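PDB 6NHX: ATP-dependent DNA ligase from Mycobacterium tuberculosis, which seals breaks in double-stranded DNA at the expense of ATP and, together with Ku, repairs double-strand breaks by non-homologous end joining. Local coordinates for residues G16-L21 with V165-R170; S24-E29 with S182-K187. The protein carries 1 engineered substitution. One frame throughout, in Å; residues are numbered along the deposited sequence.

Contact 1 of 2, residues G16-L21 with V165-R170; sequences GTVAGL and VIAKRR. With ATP (adenosine-5'-triphosphate), chain B.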
loop_
_atom_site.group_PDB
_atom_site.type_symbol
_atom_site.label_atom_id
_atom_site.label_comp_id
_atom_site.label_asym_id
_atom_site.label_seq_id
_atom_site.Cartn_x
_atom_site.Cartn_y
_atom_site.Cartn_z
ATOM N N GLY A 16 8.572 -2.663 -12.239
ATOM C CA GLY A 16 9.232 -3.516 -13.202
ATOM C C GLY A 16 8.808 -4.953 -13.043
ATOM O O GLY A 16 7.796 -5.253 -12.404
ATOM N N THR A 17 9.616 -5.847 -13.593
ATOM C CA THR A 17 9.372 -7.284 -13.532
ATOM C C THR A 17 10.536 -7.941 -12.808
ATOM O O THR A 17 11.694 -7.741 -13.184
ATOM C CB THR A 17 9.225 -7.866 -14.943
ATOM O OG1 THR A 17 8.004 -7.395 -15.506
ATOM C CG2 THR A 17 9.182 -9.388 -14.907
ATOM N N VAL A 18 10.230 -8.717 -11.764
ATOM C CA VAL A 18 11.290 -9.340 -10.975
ATOM C C VAL A 18 11.664 -10.739 -11.446
ATOM O O VAL A 18 12.740 -11.238 -11.067
ATOM C CB VAL A 18 11.021 -9.374 -9.457
ATOM C CG1 VAL A 18 10.792 -7.980 -8.913
ATOM C CG2 VAL A 18 9.849 -10.285 -9.137
ATOM N N ALA A 19 10.821 -11.381 -12.261
ATOM C CA ALA A 19 11.152 -12.681 -12.812
ATOM C C ALA A 19 12.209 -12.439 -13.872
ATOM O O ALA A 19 11.983 -11.686 -14.825
ATOM C CB ALA A 19 9.917 -13.315 -13.446
ATOM N N GLY A 20 13.370 -13.057 -13.694
ATOM C CA GLY A 20 14.549 -12.767 -14.484
ATOM C C GLY A 20 15.714 -12.308 -13.638
ATOM O O GLY A 20 16.868 -12.539 -14.007
ATOM N N LEU A 21 15.432 -11.707 -12.479
ATOM C CA LEU A 21 16.485 -11.274 -11.569
ATOM C C LEU A 21 17.042 -12.458 -10.779
ATOM O O LEU A 21 16.304 -13.370 -10.391
ATOM C CB LEU A 21 15.940 -10.210 -10.614
ATOM C CG LEU A 21 15.369 -8.971 -11.325
ATOM C CD1 LEU A 21 14.807 -7.965 -10.331
ATOM C CD2 LEU A 21 16.431 -8.306 -12.195
ATOM N N VAL A 165 6.084 -8.495 -4.992
ATOM C CA VAL A 165 7.469 -8.612 -4.549
ATOM C C VAL A 165 8.168 -7.285 -4.765
ATOM O O VAL A 165 7.915 -6.602 -5.758
ATOM C CB VAL A 165 8.196 -9.757 -5.295
ATOM C CG1 VAL A 165 9.692 -9.721 -5.106
ATOM C CG2 VAL A 165 7.632 -11.113 -4.905
ATOM N N ILE A 166 9.059 -6.924 -3.849
ATOM C CA ILE A 166 10.057 -5.880 -4.058
ATOM C C ILE A 166 11.403 -6.572 -4.130
ATOM O O ILE A 166 11.832 -7.203 -3.153
ATOM C CB ILE A 166 10.085 -4.820 -2.942
ATOM C CG1 ILE A 166 8.672 -4.468 -2.458
ATOM C CG2 ILE A 166 10.910 -3.597 -3.410
ATOM C CD1 ILE A 166 7.932 -3.579 -3.409
ATOM N N ALA A 167 12.091 -6.431 -5.255
ATOM C CA ALA A 167 13.469 -6.882 -5.353
ATOM C C ALA A 167 14.391 -5.728 -5.006
ATOM O O ALA A 167 14.190 -4.598 -5.458
ATOM C CB ALA A 167 13.769 -7.343 -6.781
ATOM N N LYS A 168 15.414 -6.006 -4.196
ATOM C CA LYS A 168 16.365 -4.984 -3.791
ATOM C C LYS A 168 17.775 -5.498 -4.034
ATOM O O LYS A 168 18.109 -6.620 -3.638
ATOM C CB LYS A 168 16.147 -4.604 -2.321
ATOM C CG LYS A 168 14.745 -4.066 -2.084
ATOM C CD LYS A 168 14.453 -3.843 -0.597
ATOM C CE LYS A 168 13.043 -3.312 -0.377
ATOM N NZ LYS A 168 12.750 -3.197 1.088
ATOM N N ARG A 169 18.588 -4.698 -4.714
ATOM C CA ARG A 169 19.942 -5.139 -5.020
ATOM C C ARG A 169 20.736 -5.346 -3.738
ATOM O O ARG A 169 20.731 -4.498 -2.835
ATOM C CB ARG A 169 20.636 -4.088 -5.882
ATOM C CG ARG A 169 20.379 -4.229 -7.363
ATOM C CD ARG A 169 21.385 -3.434 -8.199
ATOM N NE ARG A 169 22.714 -4.027 -8.108
ATOM C CZ ARG A 169 23.209 -4.905 -8.974
ATOM N NH1 ARG A 169 22.492 -5.289 -10.024
ATOM N NH2 ARG A 169 24.429 -5.398 -8.790
ATOM N N ARG A 170 21.426 -6.483 -3.651
ATOM C CA ARG A 170 22.160 -6.799 -2.430
ATOM C C ARG A 170 23.259 -5.781 -2.139
ATOM O O ARG A 170 23.587 -5.549 -0.970
ATOM C CB ARG A 170 22.728 -8.213 -2.529
ATOM C CG ARG A 170 21.638 -9.280 -2.485
ATOM C CD ARG A 170 22.182 -10.681 -2.669
ATOM N NE ARG A 170 21.153 -11.692 -2.433
ATOM C CZ ARG A 170 20.735 -12.078 -1.231
ATOM N NH1 ARG A 170 21.259 -11.544 -0.139
ATOM N NH2 ARG A 170 19.786 -12.998 -1.120
HETATM P PG ATP B . 4.671 4.492 -4.765
HETATM O O1G ATP B . 5.777 3.572 -5.240
HETATM O O2G ATP B . 4.772 5.926 -5.249
HETATM O O3G ATP B . 4.437 4.392 -3.269
HETATM P PB ATP B . 2.095 3.107 -4.904
HETATM O O1B ATP B . 1.061 2.936 -5.988
HETATM O O2B ATP B . 1.707 3.604 -3.528
HETATM O O3B ATP B . 3.313 3.982 -5.496
HETATM P PA ATP B . 2.725 0.321 -5.401
HETATM O O1A ATP B . 2.958 0.510 -6.869
HETATM O O2A ATP B . 1.495 -0.315 -4.808
HETATM O O3A ATP B . 2.904 1.746 -4.704
HETATM O "O5'" ATP B . 4.071 -0.287 -4.737
HETATM C "C5'" ATP B . 4.050 -0.815 -3.414
HETATM C "C4'" ATP B . 4.204 0.295 -2.369
HETATM O "O4'" ATP B . 4.394 -0.342 -1.106
HETATM C "C3'" ATP B . 5.411 1.181 -2.593
HETATM O "O3'" ATP B . 5.181 2.433 -1.952
HETATM C "C2'" ATP B . 6.462 0.437 -1.820
HETATM O "O2'" ATP B . 7.566 1.273 -1.443
HETATM C "C1'" ATP B . 5.695 -0.058 -0.598
HETATM N N9 ATP B . 6.207 -1.351 -0.101
HETATM C C8 ATP B . 5.460 -2.429 0.247
HETATM N N7 ATP B . 6.249 -3.442 0.698
HETATM C C5 ATP B . 7.515 -2.985 0.651
HETATM C C6 ATP B . 8.823 -3.544 0.959
HETATM N N6 ATP B . 8.936 -4.806 1.391
HETATM N N1 ATP B . 9.897 -2.763 0.771
HETATM C C2 ATP B . 9.810 -1.504 0.325
HETATM N N3 ATP B . 8.641 -0.927 0.005
HETATM C C4 ATP B . 7.490 -1.624 0.131
#

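Contact 2 of 2, residues S24-E29 with S182-K187; sequences SQWAFE and SWVKDK. With ATP (adenosine-5'-triphosphate), chain B.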
loop_
_atom_site.group_PDB
_atom_site.type_symbol
_atom_site.label_atom_id
_atom_site.label_comp_id
_atom_site.label_asym_id
_atom_site.label_seq_id
_atom_site.Cartn_x
_atom_site.Cartn_y
_atom_site.Cartn_z
ATOM N N SER A 24 21.907 -14.077 -6.867
ATOM C CA SER A 24 23.281 -13.667 -6.594
ATOM C C SER A 24 23.394 -12.155 -6.443
ATOM O O SER A 24 24.203 -11.672 -5.645
ATOM C CB SER A 24 24.219 -14.179 -7.686
ATOM O OG SER A 24 23.734 -13.822 -8.968
ATOM N N GLN A 25 22.585 -11.392 -7.183
ATOM C CA GLN A 25 22.619 -9.943 -7.086
ATOM C C GLN A 25 21.431 -9.325 -6.363
ATOM O O GLN A 25 21.532 -8.166 -5.946
ATOM C CB GLN A 25 22.745 -9.306 -8.479
ATOM C CG GLN A 25 24.154 -9.382 -9.055
ATOM C CD GLN A 25 24.350 -10.584 -9.956
ATOM O OE1 GLN A 25 25.300 -11.350 -9.787
ATOM N NE2 GLN A 25 23.449 -10.760 -10.919
ATOM N N TRP A 26 20.325 -10.058 -6.174
ATOM C CA TRP A 26 19.082 -9.456 -5.722
ATOM C C TRP A 26 18.505 -10.226 -4.546
ATOM O O TRP A 26 18.484 -11.459 -4.560
ATOM C CB TRP A 26 18.037 -9.446 -6.851
ATOM C CG TRP A 26 18.384 -8.565 -7.977
ATOM C CD1 TRP A 26 19.158 -8.890 -9.038
ATOM C CD2 TRP A 26 17.996 -7.201 -8.152
ATOM N NE1 TRP A 26 19.270 -7.819 -9.882
ATOM C CE2 TRP A 26 18.550 -6.769 -9.372
ATOM C CE3 TRP A 26 17.201 -6.316 -7.422
ATOM C CZ2 TRP A 26 18.358 -5.482 -9.864
ATOM C CZ3 TRP A 26 17.010 -5.047 -7.903
ATOM C CH2 TRP A 26 17.581 -4.634 -9.120
ATOM N N ALA A 27 18.005 -9.485 -3.562
ATOM C CA ALA A 27 17.173 -10.024 -2.494
ATOM C C ALA A 27 15.721 -9.740 -2.841
ATOM O O ALA A 27 15.422 -8.765 -3.536
ATOM C CB ALA A 27 17.534 -9.364 -1.160
ATOM N N PHE A 28 14.816 -10.595 -2.360
ATOM C CA PHE A 28 13.401 -10.489 -2.695
ATOM C C PHE A 28 12.575 -10.430 -1.422
ATOM O O PHE A 28 12.722 -11.280 -0.533
ATOM C CB PHE A 28 12.973 -11.669 -3.559
ATOM C CG PHE A 28 13.762 -11.764 -4.825
ATOM C CD1 PHE A 28 13.577 -10.844 -5.845
ATOM C CD2 PHE A 28 14.735 -12.734 -4.975
ATOM C CE1 PHE A 28 14.335 -10.913 -6.998
ATOM C CE2 PHE A 28 15.504 -12.794 -6.114
ATOM C CZ PHE A 28 15.289 -11.894 -7.139
ATOM N N GLU A 29 11.733 -9.406 -1.324
ATOM C CA GLU A 29 10.842 -9.226 -0.191
ATOM C C GLU A 29 9.399 -9.276 -0.660
ATOM O O GLU A 29 9.098 -8.940 -1.818
ATOM C CB GLU A 29 11.064 -7.847 0.435
ATOM C CG GLU A 29 12.397 -7.653 1.147
ATOM C CD GLU A 29 12.486 -6.303 1.840
ATOM O OE1 GLU A 29 13.610 -5.792 1.978
ATOM O OE2 GLU A 29 11.438 -5.756 2.236
ATOM N N SER A 182 17.670 0.345 -8.199
ATOM C CA SER A 182 18.122 -0.737 -7.338
ATOM C C SER A 182 16.985 -1.397 -6.563
ATOM O O SER A 182 17.222 -2.411 -5.891
ATOM C CB SER A 182 19.168 -0.197 -6.366
ATOM O OG SER A 182 18.614 0.906 -5.662
ATOM N N TRP A 183 15.775 -0.836 -6.606
ATOM C CA TRP A 183 14.592 -1.443 -6.003
ATOM C C TRP A 183 13.541 -1.580 -7.091
ATOM O O TRP A 183 13.224 -0.598 -7.765
ATOM C CB TRP A 183 14.003 -0.553 -4.898
ATOM C CG TRP A 183 14.698 -0.521 -3.568
ATOM C CD1 TRP A 183 15.978 -0.871 -3.294
ATOM C CD2 TRP A 183 14.109 -0.120 -2.337
ATOM N NE1 TRP A 183 16.238 -0.695 -1.942
ATOM C CE2 TRP A 183 15.097 -0.230 -1.342
ATOM C CE3 TRP A 183 12.840 0.346 -1.981
ATOM C CZ2 TRP A 183 14.847 0.091 0.005
ATOM C CZ3 TRP A 183 12.590 0.666 -0.657
ATOM C CH2 TRP A 183 13.590 0.536 0.315
ATOM N N VAL A 184 12.997 -2.787 -7.260
ATOM C CA VAL A 184 12.047 -3.059 -8.338
ATOM C C VAL A 184 10.782 -3.642 -7.721
ATOM O O VAL A 184 10.850 -4.634 -6.984
ATOM C CB VAL A 184 12.642 -4.045 -9.353
ATOM C CG1 VAL A 184 11.641 -4.303 -10.461
ATOM C CG2 VAL A 184 13.952 -3.497 -9.931
ATOM N N LYS A 185 9.634 -3.031 -7.997
ATOM C CA LYS A 185 8.359 -3.470 -7.449
ATOM C C LYS A 185 7.507 -4.115 -8.536
ATOM O O LYS A 185 7.457 -3.618 -9.664
ATOM C CB LYS A 185 7.590 -2.317 -6.784
ATOM C CG LYS A 185 7.489 -1.060 -7.625
ATOM C CD LYS A 185 6.500 -0.073 -7.023
ATOM C CE LYS A 185 6.300 1.125 -7.935
ATOM N NZ LYS A 185 5.172 1.995 -7.473
ATOM N N ASP A 186 6.823 -5.204 -8.186
ATOM C CA ASP A 186 6.139 -6.055 -9.159
ATOM C C ASP A 186 4.943 -6.691 -8.463
ATOM O O ASP A 186 5.109 -7.338 -7.432
ATOM C CB ASP A 186 7.138 -7.122 -9.641
ATOM C CG ASP A 186 6.644 -7.931 -10.810
ATOM O OD1 ASP A 186 5.487 -7.744 -11.225
ATOM O OD2 ASP A 186 7.427 -8.776 -11.299
ATOM N N LYS A 187 3.745 -6.524 -9.023
ATOM C CA LYS A 187 2.515 -7.045 -8.440
ATOM C C LYS A 187 1.970 -8.203 -9.270
ATOM O O LYS A 187 2.124 -8.233 -10.491
ATOM C CB LYS A 187 1.450 -5.940 -8.370
ATOM C CG LYS A 187 1.823 -4.782 -7.452
ATOM C CD LYS A 187 0.595 -4.005 -7.028
ATOM C CE LYS A 187 0.915 -2.539 -6.844
ATOM N NZ LYS A 187 0.538 -1.737 -8.035
HETATM P PG ATP B . 4.671 4.492 -4.765
HETATM O O1G ATP B . 5.777 3.572 -5.240
HETATM O O2G ATP B . 4.772 5.926 -5.249
HETATM O O3G ATP B . 4.437 4.392 -3.269
HETATM P PB ATP B . 2.095 3.107 -4.904
HETATM O O1B ATP B . 1.061 2.936 -5.988
HETATM O O2B ATP B . 1.707 3.604 -3.528
HETATM O O3B ATP B . 3.313 3.982 -5.496
HETATM P PA ATP B . 2.725 0.321 -5.401
HETATM O O1A ATP B . 2.958 0.510 -6.869
HETATM O O2A ATP B . 1.495 -0.315 -4.808
HETATM O O3A ATP B . 2.904 1.746 -4.704
HETATM O "O5'" ATP B . 4.071 -0.287 -4.737
HETATM C "C5'" ATP B . 4.050 -0.815 -3.414
HETATM C "C4'" ATP B . 4.204 0.295 -2.369
HETATM O "O4'" ATP B . 4.394 -0.342 -1.106
HETATM C "C3'" ATP B . 5.411 1.181 -2.593
HETATM O "O3'" ATP B . 5.181 2.433 -1.952
HETATM C "C2'" ATP B . 6.462 0.437 -1.820
HETATM O "O2'" ATP B . 7.566 1.273 -1.443
HETATM C "C1'" ATP B . 5.695 -0.058 -0.598
HETATM N N9 ATP B . 6.207 -1.351 -0.101
HETATM C C8 ATP B . 5.460 -2.429 0.247
HETATM N N7 ATP B . 6.249 -3.442 0.698
HETATM C C5 ATP B . 7.515 -2.985 0.651
HETATM C C6 ATP B . 8.823 -3.544 0.959
HETATM N N6 ATP B . 8.936 -4.806 1.391
HETATM N N1 ATP B . 9.897 -2.763 0.771
HETATM C C2 ATP B . 9.810 -1.504 0.325
HETATM N N3 ATP B . 8.641 -0.927 0.005
HETATM C C4 ATP B . 7.490 -1.624 0.131
#

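Contact 1 of 2, residues G16-L21 with V165-R170
Val-18 meets Ala-167 and Val-165 through its two methyl branches, one for each. Its CB points at strand 164-169; from there CG1, lying anti to the carbonyl carbon (chi1 -57°), comes to 3.7 Å from CB of Ala-167, while CG2 reaches the other way along the strand and stops 4.1 Å from CG1 of Val-165. The two valines cross obliquely. Leu-21 adds a second hydrophobic tip: its chain is extended to CD1, which lies 3.8 Å from CB of Ala-167, leaving that methyl touched by both loop residues. Val-18 and Leu-21 are the ends of a type II beta turn, closed by a bond of 3.1 Å from Leu-21 N to Val-18 O, with Gly-20 at its third position at a positive phi (121°). This loop, between strands 12-15 and 26-31 of the nucleotidyltransferase domain, lies over one face of the mixed sheet, and Phe-154 of helix 150-160 also packs on Val-18 and Val-165. Alternate residues turn to the opposite face, toward ATP: Ile-166 CG1 lies 3.5 Å from C6 of the adenine, and from the extended chain of Lys-168 NZ donates a hydrogen bond to N1 (2.9 Å). Glu-29 forms a salt bridge with the same NZ.

Contact 2 of 2, residues S24-E29 with S182-K187
The adenylate-binding sheet of the ligase's nucleotidyltransferase domain brings strands 26-31 and 184-187 together here, with strand 164-169 running between them. The direct contact is made by the indole of Trp-26. With its CG beside the backbone N (chi1 -67°), the six-membered ring reaches across the face of the middle strand: CZ3 lies 3.3 Å from the carbonyl O of Ser-182, and CH2 is 3.9 Å from CG2 of Val-184. Both partners approach the ring obliquely, and the side chains of Trp-26 and Val-184 cross at about a right angle. No hydrogen bond joins the two segments directly, but both carry polar side chains to ATP, Glu-29 from one and Lys-185 from the other. Glu-29, extended beyond CG, accepts a nearly straight bond from the adenine amino group, N6 to OE2 at 2.8 Å (169°); its OE1 is hydrogen-bonded to the hydroxyl of Tyr-124. At the other end of the nucleotide, Lys-185 is extended beyond CG and its NZ hydrogen-bonds both the alpha-phosphate (O1A, 2.7 Å) and the gamma-phosphate (O1G, 2.8 Å), a grip that probably offsets their negative charge. CZ3 of Trp-183 approaches C2 of the adenine to 3.7 Å. Around the contact, Trp-26 also packs on Ala-167 and Arg-169 of strand 164-169, while Phe-28 and Asp-186 meet Ala-153 and Phe-154 of helix 150-160.

In the fold
Strand 164-169 ties the two contacts together: it supplies one side of contact 1 and is the strand that separates the two segments of contact 2. Backbone bonds run from it in both directions, Ala-167 N to Val-184 O and Lys-168 N to Ala-27 O, each 2.8 Å. Contact 1 is largely buried and wholly aliphatic, joining a loop to the sheet; contact 2 is the more exposed, its touching residues being only partly covered, and sets an aromatic ring against a backbone carbonyl and a methyl. The side chain of Asp-186 links them further by accepting a bond from Val-18 N. Neither set of touching side chains meets ATP; other residues of the same strands do, at adenine in contact 1, at adenine and phosphates in contact 2.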